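Long-range contacts in beta-fructofuranosidase (Arabidopsis thaliana, PDB 2OXB), which hydrolyses sucrose and 1-kestose, and less readily neokestose and levan, in the plant cell wall by cleaving terminal beta-D-fructofuranoside residues: residues K14-D19 against A41-I46; K273-K278 against W291-E296; L406-L411 against Y426-K431. The protein carries 1 engineered substitution. All coordinates share one frame; numbering follows the deposited sequence.

Contact 1 of 3, residues K14-D19 against A41-I46. With FRU (beta-D-fructofuranose), chain B.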
loop_
_atom_site.group_PDB
_atom_site.type_symbol
_atom_site.label_atom_id
_atom_site.label_comp_id
_atom_site.label_asym_id
_atom_site.label_seq_id
_atom_site.Cartn_x
_atom_site.Cartn_y
_atom_site.Cartn_z
ATOM N N LYS A 14 -14.293 -13.618 -8.356
ATOM C CA LYS A 14 -14.826 -13.165 -9.632
ATOM C C LYS A 14 -15.166 -11.676 -9.590
ATOM O O LYS A 14 -15.567 -11.164 -8.547
ATOM C CB LYS A 14 -16.096 -13.964 -9.964
ATOM C CG LYS A 14 -16.761 -13.570 -11.282
ATOM C CD LYS A 14 -18.147 -14.204 -11.468
ATOM C CE LYS A 14 -19.148 -13.740 -10.398
ATOM N NZ LYS A 14 -20.561 -14.148 -10.683
ATOM N N ASN A 15 -14.991 -10.998 -10.726
ATOM C CA ASN A 15 -15.315 -9.574 -10.888
ATOM C C ASN A 15 -14.430 -8.504 -10.235
ATOM O O ASN A 15 -13.550 -8.809 -9.412
ATOM C CB ASN A 15 -16.765 -9.329 -10.476
ATOM C CG ASN A 15 -17.740 -10.077 -11.349
ATOM O OD1 ASN A 15 -17.637 -10.043 -12.575
ATOM N ND2 ASN A 15 -18.705 -10.747 -10.729
ATOM N N TRP A 16 -14.711 -7.247 -10.613
ATOM C CA TRP A 16 -13.998 -6.037 -10.160
ATOM C C TRP A 16 -13.913 -5.832 -8.655
ATOM O O TRP A 16 -14.811 -6.206 -7.904
ATOM C CB TRP A 16 -14.605 -4.761 -10.824
ATOM C CG TRP A 16 -14.012 -3.389 -10.353
ATOM C CD1 TRP A 16 -14.312 -2.722 -9.191
ATOM C CD2 TRP A 16 -12.952 -2.626 -10.978
ATOM N NE1 TRP A 16 -13.506 -1.613 -9.051
ATOM C CE2 TRP A 16 -12.665 -1.531 -10.131
ATOM C CE3 TRP A 16 -12.221 -2.765 -12.166
ATOM C CZ2 TRP A 16 -11.671 -0.593 -10.424
ATOM C CZ3 TRP A 16 -11.234 -1.832 -12.460
ATOM C CH2 TRP A 16 -10.970 -0.758 -11.591
ATOM N N MET A 17 -12.800 -5.226 -8.242
ATOM C CA MET A 17 -12.513 -4.910 -6.843
ATOM C C MET A 17 -11.790 -3.565 -6.756
ATOM O O MET A 17 -10.970 -3.239 -7.616
ATOM C CB MET A 17 -11.638 -5.991 -6.191
ATOM C CG MET A 17 -11.157 -5.557 -4.805
ATOM S SD MET A 17 -10.631 -6.878 -3.739
ATOM C CE MET A 17 -8.874 -6.951 -4.099
ATOM N N ASN A 18 -12.071 -2.793 -5.711
ATOM C CA ASN A 18 -11.437 -1.482 -5.580
ATOM C C ASN A 18 -10.845 -1.214 -4.191
ATOM O O ASN A 18 -10.090 -2.029 -3.653
ATOM C CB ASN A 18 -12.462 -0.396 -5.950
ATOM C CG ASN A 18 -11.825 0.956 -6.223
ATOM O OD1 ASN A 18 -12.500 1.888 -6.656
ATOM N ND2 ASN A 18 -10.530 1.073 -5.967
ATOM N N ASP A 19 -11.193 -0.057 -3.634
ATOM C CA ASP A 19 -10.726 0.383 -2.327
ATOM C C ASP A 19 -10.946 -0.618 -1.184
ATOM O O ASP A 19 -11.879 -1.428 -1.204
ATOM C CB ASP A 19 -11.419 1.700 -1.936
ATOM C CG ASP A 19 -10.877 2.901 -2.672
ATOM O OD1 ASP A 19 -10.553 2.781 -3.873
ATOM O OD2 ASP A 19 -10.797 3.977 -2.042
ATOM N N ALA A 41 -16.482 -7.043 -14.228
ATOM C CA ALA A 41 -15.085 -6.851 -13.881
ATOM C C ALA A 41 -14.646 -5.385 -14.038
ATOM O O ALA A 41 -13.468 -5.054 -13.874
ATOM C CB ALA A 41 -14.198 -7.785 -14.721
ATOM N N VAL A 42 -15.599 -4.513 -14.352
ATOM C CA VAL A 42 -15.329 -3.076 -14.493
ATOM C C VAL A 42 -16.071 -2.333 -13.373
ATOM O O VAL A 42 -17.200 -2.700 -13.029
ATOM C CB VAL A 42 -15.790 -2.541 -15.884
ATOM C CG1 VAL A 42 -14.860 -3.070 -16.972
ATOM C CG2 VAL A 42 -17.236 -2.977 -16.177
ATOM N N TRP A 43 -15.440 -1.305 -12.805
ATOM C CA TRP A 43 -16.037 -0.532 -11.705
ATOM C C TRP A 43 -17.535 -0.352 -11.918
ATOM O O TRP A 43 -17.963 0.132 -12.957
ATOM C CB TRP A 43 -15.369 0.849 -11.593
ATOM C CG TRP A 43 -15.683 1.606 -10.311
ATOM C CD1 TRP A 43 -15.066 1.466 -9.100
ATOM C CD2 TRP A 43 -16.699 2.603 -10.129
ATOM N NE1 TRP A 43 -15.630 2.314 -8.176
ATOM C CE2 TRP A 43 -16.636 3.022 -8.780
ATOM C CE3 TRP A 43 -17.655 3.181 -10.976
ATOM C CZ2 TRP A 43 -17.500 3.996 -8.255
ATOM C CZ3 TRP A 43 -18.511 4.147 -10.456
ATOM C CH2 TRP A 43 -18.425 4.544 -9.104
ATOM N N GLY A 44 -18.336 -0.742 -10.938
ATOM C CA GLY A 44 -19.765 -0.590 -11.100
ATOM C C GLY A 44 -20.517 -1.268 -9.985
ATOM O O GLY A 44 -20.016 -2.226 -9.398
ATOM N N ASN A 45 -21.713 -0.766 -9.694
ATOM C CA ASN A 45 -22.557 -1.300 -8.635
ATOM C C ASN A 45 -21.719 -1.607 -7.408
ATOM O O ASN A 45 -21.943 -2.603 -6.725
ATOM C CB ASN A 45 -23.243 -2.562 -9.118
ATOM C CG ASN A 45 -23.759 -2.422 -10.519
ATOM O OD1 ASN A 45 -24.701 -1.663 -10.785
ATOM N ND2 ASN A 45 -23.132 -3.140 -11.443
ATOM N N ILE A 46 -20.754 -0.740 -7.127
ATOM C CA ILE A 46 -19.881 -0.932 -5.983
ATOM C C ILE A 46 -20.642 -1.142 -4.677
ATOM O O ILE A 46 -21.574 -0.399 -4.350
ATOM C CB ILE A 46 -18.902 0.257 -5.829
ATOM C CG1 ILE A 46 -17.874 0.221 -6.957
ATOM C CG2 ILE A 46 -18.192 0.186 -4.489
ATOM C CD1 ILE A 46 -17.076 -1.081 -7.006
HETATM C C1 FRU B . -10.411 5.539 -5.106
HETATM C C2 FRU B . -11.858 6.009 -5.303
HETATM C C3 FRU B . -12.409 6.668 -4.023
HETATM C C4 FRU B . -13.873 6.335 -4.054
HETATM C C5 FRU B . -13.860 4.979 -4.759
HETATM C C6 FRU B . -14.971 4.804 -5.775
HETATM O O1 FRU B . -9.532 6.631 -4.909
HETATM O O2 FRU B . -12.161 6.885 -6.450
HETATM O O3 FRU B . -12.218 8.079 -3.981
HETATM O O4 FRU B . -14.427 6.235 -2.738
HETATM O O5 FRU B . -12.632 4.855 -5.461
HETATM O O6 FRU B . -16.196 4.680 -5.075
#
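The amide oxygen Asn18 OD1 sits between a protein ring and the bound sugar, 3.5 Å from Trp43 NE1 and 3.2 Å from FRU O5, close polar approaches that bring together strand 15-26, the loop carrying Trp43 and the fructose, although no hydrogen bond joins the two segments. Behind this polar end, two indoles set almost at right angles carry most of the contact. Trp16 has its CG anti to the backbone N (chi1 176°), which sends the ring across to the backbone of residues 41-43. Ala41 O meets the edge of this ring close to its plane, 3.1 Å from Trp16 CE3. Over one face lie Trp43 N and the alpha carbon next to it: Trp43 CA stands 3.6 Å from the centroid of the five-membered ring of Trp16, almost exactly on its normal, as a CH-pi contact. From there the Trp43 side chain turns its own edge toward that face in an offset edge-to-face (T-shaped) pair, the planes 86° apart and the five-membered rings 5.2 Å between centroids. Ile46 CD1 adds an apolar touch 3.9 Å from Trp16 CD1, and Ile46 CG1 lies over a face of the Trp43 ring, offset toward its rim. Trp43 meets the sugar at its edge, near the ring plane, with Trp43 CZ2 3.5 Å from FRU O6. Gln35, Ser79, Asp145 and the engineered Gln199 hydrogen-bond the same fructose, and Ser79 OG also bonds Asp19 OD2. Trp16, a substrate-binding residue that does not touch the fructose here, buttresses Trp43, which does, and probably helps to position it. It opens the Trp-Met-Asn-Asp-Pro signature of glycoside hydrolase family 32, whose active-site Asp19 lies beside the sugar in the substrate pocket of the five-bladed beta-propeller.

Contact 2 of 3, residues K273-K278 against W291-E296; sequences KYYASK and WGWTNE. With NAG (2-acetamido-2-deoxy-beta-D-glucopyranose), chain C; FRU (beta-D-fructofuranose), chain B.
The mouth of a beta hairpin in one propeller blade, formed by strands 278-282 and 287-291, frays here into two loops that run on, roughly antiparallel, past the substrate pocket. The last regular pair is Lys278 with Trp291, closed by two backbone bonds, Lys278 N to Trp291 O and Trp291 N to Lys278 O, both 2.8 Å. Further along, Trp293 N donates to Tyr275 O at 3.0 Å, and the hydroxyl Thr294 OG1 takes over the bridging role by donating to Lys273 O at 2.6 Å. Between these bonds the Tyr274 ring comes back to the opposing backbone, its CZ 3.7 Å from Gly292 CA; glycine leaves room for the ring to lie against the backbone. Tyr275 and Trp293 meet edge to edge, Tyr275 CD2 3.6 Å from Trp293 CZ3, and Ala276 CB adds to the packing on Trp293. The Tyr275 ring also borders the active-site pocket, where its CE2 lies 3.1 Å from FRU O1 while its hydroxyl bonds Leu234 O and the engineered Gln199. At the other end lies an Asn-Glu-Ser glycosylation sequon. Asn295 ND2 is joined covalently to NAG C1, and the Lys273 chain, bent at chi2, chi3 and chi4, crosses the asparagine side chain, with Lys273 CD 3.5 Å from Asn295 CB, and hydrogen-bonds Ser297 OG through NZ.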
loop_
_atom_site.group_PDB
_atom_site.type_symbol
_atom_site.label_atom_id
_atom_site.label_comp_id
_atom_site.label_asym_id
_atom_site.label_seq_id
_atom_site.Cartn_x
_atom_site.Cartn_y
_atom_site.Cartn_z
ATOM N N LYS A 273 2.702 0.314 -8.370
ATOM C CA LYS A 273 1.252 0.280 -8.481
ATOM C C LYS A 273 0.561 0.156 -7.128
ATOM O O LYS A 273 0.231 -0.944 -6.684
ATOM C CB LYS A 273 0.804 -0.872 -9.385
ATOM C CG LYS A 273 -0.611 -0.711 -9.938
ATOM C CD LYS A 273 -0.682 0.390 -10.996
ATOM C CE LYS A 273 -0.357 -0.126 -12.397
ATOM N NZ LYS A 273 -1.359 -1.121 -12.930
ATOM N N TYR A 274 0.313 1.289 -6.481
ATOM C CA TYR A 274 -0.342 1.269 -5.186
ATOM C C TYR A 274 -1.453 2.301 -5.132
ATOM O O TYR A 274 -1.342 3.354 -5.752
ATOM C CB TYR A 274 0.676 1.594 -4.104
ATOM C CG TYR A 274 0.502 0.817 -2.829
ATOM C CD1 TYR A 274 0.450 -0.573 -2.853
ATOM C CD2 TYR A 274 0.468 1.462 -1.592
ATOM C CE1 TYR A 274 0.377 -1.314 -1.690
ATOM C CE2 TYR A 274 0.394 0.725 -0.405
ATOM C CZ TYR A 274 0.354 -0.673 -0.471
ATOM O OH TYR A 274 0.333 -1.445 0.672
ATOM N N TYR A 275 -2.522 2.021 -4.387
ATOM C CA TYR A 275 -3.593 3.004 -4.275
ATOM C C TYR A 275 -4.681 2.707 -3.256
ATOM O O TYR A 275 -4.869 1.576 -2.832
ATOM C CB TYR A 275 -4.233 3.231 -5.637
ATOM C CG TYR A 275 -4.927 4.562 -5.762
ATOM C CD1 TYR A 275 -4.229 5.765 -5.522
ATOM C CD2 TYR A 275 -6.264 4.635 -6.184
ATOM C CE1 TYR A 275 -4.848 7.002 -5.709
ATOM C CE2 TYR A 275 -6.887 5.863 -6.375
ATOM C CZ TYR A 275 -6.176 7.041 -6.141
ATOM O OH TYR A 275 -6.791 8.243 -6.381
ATOM N N ALA A 276 -5.399 3.756 -2.871
ATOM C CA ALA A 276 -6.489 3.652 -1.917
ATOM C C ALA A 276 -6.039 3.074 -0.576
ATOM O O ALA A 276 -6.873 2.637 0.224
ATOM C CB ALA A 276 -7.603 2.810 -2.511
ATOM N N SER A 277 -4.729 3.101 -0.318
ATOM C CA SER A 277 -4.173 2.553 0.927
ATOM C C SER A 277 -4.825 3.081 2.215
ATOM O O SER A 277 -5.304 4.211 2.269
ATOM C CB SER A 277 -2.646 2.780 0.980
ATOM O OG SER A 277 -2.301 4.161 1.087
ATOM N N LYS A 278 -4.855 2.236 3.244
ATOM C CA LYS A 278 -5.433 2.587 4.541
ATOM C C LYS A 278 -4.917 1.679 5.642
ATOM O O LYS A 278 -4.634 0.495 5.417
ATOM C CB LYS A 278 -6.961 2.495 4.517
ATOM C CG LYS A 278 -7.604 2.725 5.864
ATOM C CD LYS A 278 -8.854 3.579 5.745
ATOM C CE LYS A 278 -8.487 5.020 5.373
ATOM N NZ LYS A 278 -9.697 5.884 5.175
ATOM N N TRP A 291 -3.141 -1.752 4.590
ATOM C CA TRP A 291 -3.758 -2.303 3.387
ATOM C C TRP A 291 -3.657 -1.393 2.167
ATOM O O TRP A 291 -3.856 -0.185 2.264
ATOM C CB TRP A 291 -5.236 -2.586 3.610
ATOM C CG TRP A 291 -5.536 -3.640 4.581
ATOM C CD1 TRP A 291 -5.712 -3.494 5.931
ATOM C CD2 TRP A 291 -5.760 -5.017 4.288
ATOM N NE1 TRP A 291 -6.043 -4.704 6.497
ATOM C CE2 TRP A 291 -6.079 -5.657 5.511
ATOM C CE3 TRP A 291 -5.724 -5.779 3.109
ATOM C CZ2 TRP A 291 -6.366 -7.028 5.587
ATOM C CZ3 TRP A 291 -6.007 -7.142 3.182
ATOM C CH2 TRP A 291 -6.326 -7.752 4.416
ATOM N N GLY A 292 -3.381 -2.001 1.015
ATOM C CA GLY A 292 -3.267 -1.262 -0.233
ATOM C C GLY A 292 -3.904 -2.038 -1.373
ATOM O O GLY A 292 -3.719 -3.253 -1.477
ATOM N N TRP A 293 -4.637 -1.333 -2.235
ATOM C CA TRP A 293 -5.336 -1.956 -3.350
ATOM C C TRP A 293 -4.506 -2.404 -4.569
ATOM O O TRP A 293 -4.466 -3.597 -4.868
ATOM C CB TRP A 293 -6.520 -1.065 -3.773
ATOM C CG TRP A 293 -7.085 -1.365 -5.141
ATOM C CD1 TRP A 293 -7.359 -2.595 -5.672
ATOM C CD2 TRP A 293 -7.406 -0.406 -6.163
ATOM N NE1 TRP A 293 -7.821 -2.462 -6.962
ATOM C CE2 TRP A 293 -7.864 -1.130 -7.287
ATOM C CE3 TRP A 293 -7.350 0.997 -6.235
ATOM C CZ2 TRP A 293 -8.265 -0.504 -8.473
ATOM C CZ3 TRP A 293 -7.749 1.623 -7.414
ATOM C CH2 TRP A 293 -8.202 0.867 -8.521
ATOM N N THR A 294 -3.840 -1.508 -5.284
ATOM C CA THR A 294 -3.058 -1.959 -6.454
ATOM C C THR A 294 -3.889 -2.336 -7.683
ATOM O O THR A 294 -4.446 -3.434 -7.786
ATOM C CB THR A 294 -2.147 -3.180 -6.127
ATOM O OG1 THR A 294 -1.044 -2.754 -5.325
ATOM C CG2 THR A 294 -1.596 -3.806 -7.408
ATOM N N ASN A 295 -3.915 -1.396 -8.617
ATOM C CA ASN A 295 -4.601 -1.492 -9.889
ATOM C C ASN A 295 -4.345 -2.818 -10.560
ATOM O O ASN A 295 -3.697 -3.709 -10.026
ATOM C CB ASN A 295 -4.057 -0.418 -10.830
ATOM C CG ASN A 295 -5.106 0.535 -11.314
ATOM O OD1 ASN A 295 -6.284 0.190 -11.408
ATOM N ND2 ASN A 295 -4.666 1.743 -11.657
ATOM N N GLU A 296 -4.828 -2.890 -11.787
ATOM C CA GLU A 296 -4.672 -4.047 -12.638
ATOM C C GLU A 296 -3.892 -3.530 -13.854
ATOM O O GLU A 296 -4.441 -2.750 -14.629
ATOM C CB GLU A 296 -6.044 -4.515 -13.085
ATOM C CG GLU A 296 -6.068 -5.903 -13.649
ATOM C CD GLU A 296 -6.108 -6.949 -12.559
ATOM O OE1 GLU A 296 -7.031 -6.860 -11.729
ATOM O OE2 GLU A 296 -5.229 -7.843 -12.540
HETATM C C1 NAG C . -4.594 2.101 -13.058
HETATM C C2 NAG C . -3.240 2.753 -13.380
HETATM C C3 NAG C . -2.980 2.854 -14.897
HETATM C C4 NAG C . -3.365 1.588 -15.668
HETATM C C5 NAG C . -4.784 1.219 -15.247
HETATM C C6 NAG C . -5.434 0.041 -15.961
HETATM C C7 NAG C . -3.317 5.160 -13.584
HETATM C C8 NAG C . -4.710 5.747 -13.790
HETATM N N2 NAG C . -3.199 4.085 -12.806
HETATM O O3 NAG C . -1.614 3.161 -15.135
HETATM O O4 NAG C . -3.318 1.859 -17.059
HETATM O O5 NAG C . -4.798 0.931 -13.846
HETATM O O6 NAG C . -6.799 -0.088 -15.576
HETATM O O7 NAG C . -2.353 5.684 -14.139
HETATM C C1 FRU B . -10.411 5.539 -5.106
HETATM C C2 FRU B . -11.858 6.009 -5.303
HETATM C C3 FRU B . -12.409 6.668 -4.023
HETATM C C4 FRU B . -13.873 6.335 -4.054
HETATM C C5 FRU B . -13.860 4.979 -4.759
HETATM C C6 FRU B . -14.971 4.804 -5.775
HETATM O O1 FRU B . -9.532 6.631 -4.909
HETATM O O2 FRU B . -12.161 6.885 -6.450
HETATM O O3 FRU B . -12.218 8.079 -3.981
HETATM O O4 FRU B . -14.427 6.235 -2.738
HETATM O O5 FRU B . -12.632 4.855 -5.461
HETATM O O6 FRU B . -16.196 4.680 -5.075
#

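Contact 3 of 3, residues L406-L411 against Y426-K431; sequences LGPFGL and YFRIFK
Pro408 CB lies over one face of the Tyr426 ring across a beta hairpin of the C-terminal beta-sandwich domain, in which strands 406-415 and 423-431 run antiparallel. This proline carbon rests 3.8 Å from the ring centroid and 20° off its normal, offset toward the rim, a CH-pi contact. The tyrosine reaches this position because its CG stands between the backbone N and the carbonyl carbon (chi1 55°), which lays the ring across the neighbouring strand. Arg428, extended from CG to NE, comes up alongside: NE lies 3.8 Å from Pro408 CB, the guanidinium presents its edge to Tyr426 CE1, and NH2 makes a weak hydrogen bond to Asn399 O. An alanine in place of Tyr426 would probably leave Pro408 CB without its aromatic cover and open a gap beside the guanidinium. A second group of side chains, Leu406, Phe409, Phe427 and Ile429, lies on the other face of the sheet. There Leu406 CB meets Ile429 CB at 3.7 Å, and Phe427 CB stands above one face of the Phe409 ring, offset toward its rim. Phe409 and Phe427 also touch strand 473-480 of the opposing sheet. Their backbones exchange two hydrogen bonds of unlike geometry: Phe409 N approaches Phe427 O in the carbonyl plane at 3.1 Å, whereas Phe427 N sits well above the plane of the Phe409 carbonyl, 2.9 Å from its O.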
loop_
_atom_site.group_PDB
_atom_site.type_symbol
_atom_site.label_atom_id
_atom_site.label_comp_id
_atom_site.label_asym_id
_atom_site.label_seq_id
_atom_site.Cartn_x
_atom_site.Cartn_y
_atom_site.Cartn_z
ATOM N N LEU A 406 28.605 0.142 -9.872
ATOM C CA LEU A 406 27.968 -0.729 -8.906
ATOM C C LEU A 406 26.502 -0.889 -9.308
ATOM O O LEU A 406 25.611 -0.203 -8.798
ATOM C CB LEU A 406 28.105 -0.160 -7.478
ATOM C CG LEU A 406 29.516 0.019 -6.880
ATOM C CD1 LEU A 406 29.434 0.283 -5.368
ATOM C CD2 LEU A 406 30.352 -1.237 -7.141
ATOM N N GLY A 407 26.262 -1.787 -10.253
ATOM C CA GLY A 407 24.911 -2.023 -10.716
ATOM C C GLY A 407 24.909 -2.172 -12.218
ATOM O O GLY A 407 25.883 -1.806 -12.873
ATOM N N PRO A 408 23.802 -2.668 -12.794
ATOM C CA PRO A 408 22.594 -3.085 -12.065
ATOM C C PRO A 408 22.612 -4.541 -11.560
ATOM O O PRO A 408 23.053 -5.448 -12.273
ATOM C CB PRO A 408 21.500 -2.843 -13.091
ATOM C CG PRO A 408 22.186 -3.294 -14.368
ATOM C CD PRO A 408 23.580 -2.713 -14.254
ATOM N N PHE A 409 22.123 -4.753 -10.336
ATOM C CA PHE A 409 22.097 -6.086 -9.745
ATOM C C PHE A 409 20.970 -6.331 -8.745
ATOM O O PHE A 409 20.870 -5.661 -7.723
ATOM C CB PHE A 409 23.453 -6.406 -9.092
ATOM C CG PHE A 409 23.754 -5.626 -7.820
ATOM C CD1 PHE A 409 23.249 -6.034 -6.589
ATOM C CD2 PHE A 409 24.622 -4.532 -7.846
ATOM C CE1 PHE A 409 23.613 -5.368 -5.415
ATOM C CE2 PHE A 409 24.985 -3.871 -6.671
ATOM C CZ PHE A 409 24.485 -4.286 -5.453
ATOM N N GLY A 410 20.125 -7.312 -9.044
ATOM C CA GLY A 410 19.013 -7.632 -8.166
ATOM C C GLY A 410 18.414 -8.981 -8.517
ATOM O O GLY A 410 19.130 -9.974 -8.641
ATOM N N LEU A 411 17.103 -9.019 -8.710
ATOM C CA LEU A 411 16.424 -10.269 -9.026
ATOM C C LEU A 411 15.660 -10.278 -10.332
ATOM O O LEU A 411 15.268 -9.234 -10.843
ATOM C CB LEU A 411 15.434 -10.618 -7.912
ATOM C CG LEU A 411 15.985 -10.978 -6.536
ATOM C CD1 LEU A 411 14.839 -11.080 -5.524
ATOM C CD2 LEU A 411 16.745 -12.301 -6.649
ATOM N N TYR A 426 16.231 -4.526 -9.085
ATOM C CA TYR A 426 17.634 -4.539 -8.731
ATOM C C TYR A 426 18.070 -3.248 -8.069
ATOM O O TYR A 426 17.253 -2.370 -7.792
ATOM C CB TYR A 426 18.452 -4.786 -9.992
ATOM C CG TYR A 426 18.162 -3.794 -11.090
ATOM C CD1 TYR A 426 18.607 -2.480 -10.996
ATOM C CD2 TYR A 426 17.428 -4.161 -12.212
ATOM C CE1 TYR A 426 18.334 -1.553 -11.991
ATOM C CE2 TYR A 426 17.140 -3.237 -13.221
ATOM C CZ TYR A 426 17.598 -1.933 -13.101
ATOM O OH TYR A 426 17.324 -1.010 -14.085
ATOM N N PHE A 427 19.374 -3.156 -7.830
ATOM C CA PHE A 427 20.007 -2.004 -7.195
ATOM C C PHE A 427 21.090 -1.398 -8.077
ATOM O O PHE A 427 21.622 -2.061 -8.969
ATOM C CB PHE A 427 20.680 -2.417 -5.890
ATOM C CG PHE A 427 19.726 -2.734 -4.786
ATOM C CD1 PHE A 427 18.922 -1.733 -4.244
ATOM C CD2 PHE A 427 19.647 -4.024 -4.264
ATOM C CE1 PHE A 427 18.055 -2.006 -3.197
ATOM C CE2 PHE A 427 18.779 -4.311 -3.210
ATOM C CZ PHE A 427 17.983 -3.298 -2.677
ATOM N N ARG A 428 21.407 -0.130 -7.802
ATOM C CA ARG A 428 22.460 0.633 -8.480
ATOM C C ARG A 428 23.013 1.609 -7.442
ATOM O O ARG A 428 22.269 2.408 -6.886
ATOM C CB ARG A 428 21.897 1.421 -9.646
ATOM C CG ARG A 428 21.691 0.637 -10.901
ATOM C CD ARG A 428 20.599 1.313 -11.679
ATOM N NE ARG A 428 20.473 0.814 -13.034
ATOM C CZ ARG A 428 21.131 1.315 -14.061
ATOM N NH1 ARG A 428 21.962 2.329 -13.879
ATOM N NH2 ARG A 428 20.942 0.814 -15.268
ATOM N N ILE A 429 24.314 1.533 -7.172
ATOM C CA ILE A 429 24.938 2.412 -6.182
ATOM C C ILE A 429 25.796 3.495 -6.834
ATOM O O ILE A 429 26.617 3.227 -7.707
ATOM C CB ILE A 429 25.871 1.632 -5.195
ATOM C CG1 ILE A 429 25.124 0.477 -4.519
ATOM C CG2 ILE A 429 26.447 2.593 -4.161
ATOM C CD1 ILE A 429 23.950 0.881 -3.665
ATOM N N PHE A 430 25.605 4.721 -6.378
ATOM C CA PHE A 430 26.371 5.841 -6.874
ATOM C C PHE A 430 26.771 6.677 -5.671
ATOM O O PHE A 430 26.289 6.447 -4.556
ATOM C CB PHE A 430 25.533 6.675 -7.840
ATOM C CG PHE A 430 25.113 5.927 -9.072
ATOM C CD1 PHE A 430 26.069 5.395 -9.934
ATOM C CD2 PHE A 430 23.766 5.747 -9.368
ATOM C CE1 PHE A 430 25.692 4.695 -11.070
ATOM C CE2 PHE A 430 23.377 5.050 -10.502
ATOM C CZ PHE A 430 24.341 4.520 -11.358
ATOM N N LYS A 431 27.655 7.643 -5.897
ATOM C CA LYS A 431 28.121 8.527 -4.833
ATOM C C LYS A 431 27.303 9.810 -4.861
ATOM O O LYS A 431 27.111 10.400 -5.918
ATOM C CB LYS A 431 29.608 8.853 -5.029
ATOM C CG LYS A 431 30.495 7.630 -5.284
ATOM C CD LYS A 431 31.983 7.958 -5.132
ATOM C CE LYS A 431 32.854 6.731 -5.378
ATOM N NZ LYS A 431 34.313 6.988 -5.149
#

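How the contacts relate
Contacts 2 and 3 are fully buried, contact 1 only partly. Contact 1 has no hydrogen bond between its segments and relies on aromatic packing. Contact 2, near the centre of the chain, combines backbone and hydroxyl bonds with a glycan-bearing asparagine. These two share the propeller and the fructose, and they touch directly where Trp16 CZ2 packs on Trp293 CZ2 at 3.9 Å. Contact 3 lies in the other domain, its centre about 38 Å from that of contact 1: a pair of sheet strands joined by backbone hydrogen bonds, with apolar side chains facing the other sheet of the sandwich. Contact 2 also reaches the C-terminal domain directly, through the Glu296 salt bridge to Arg498.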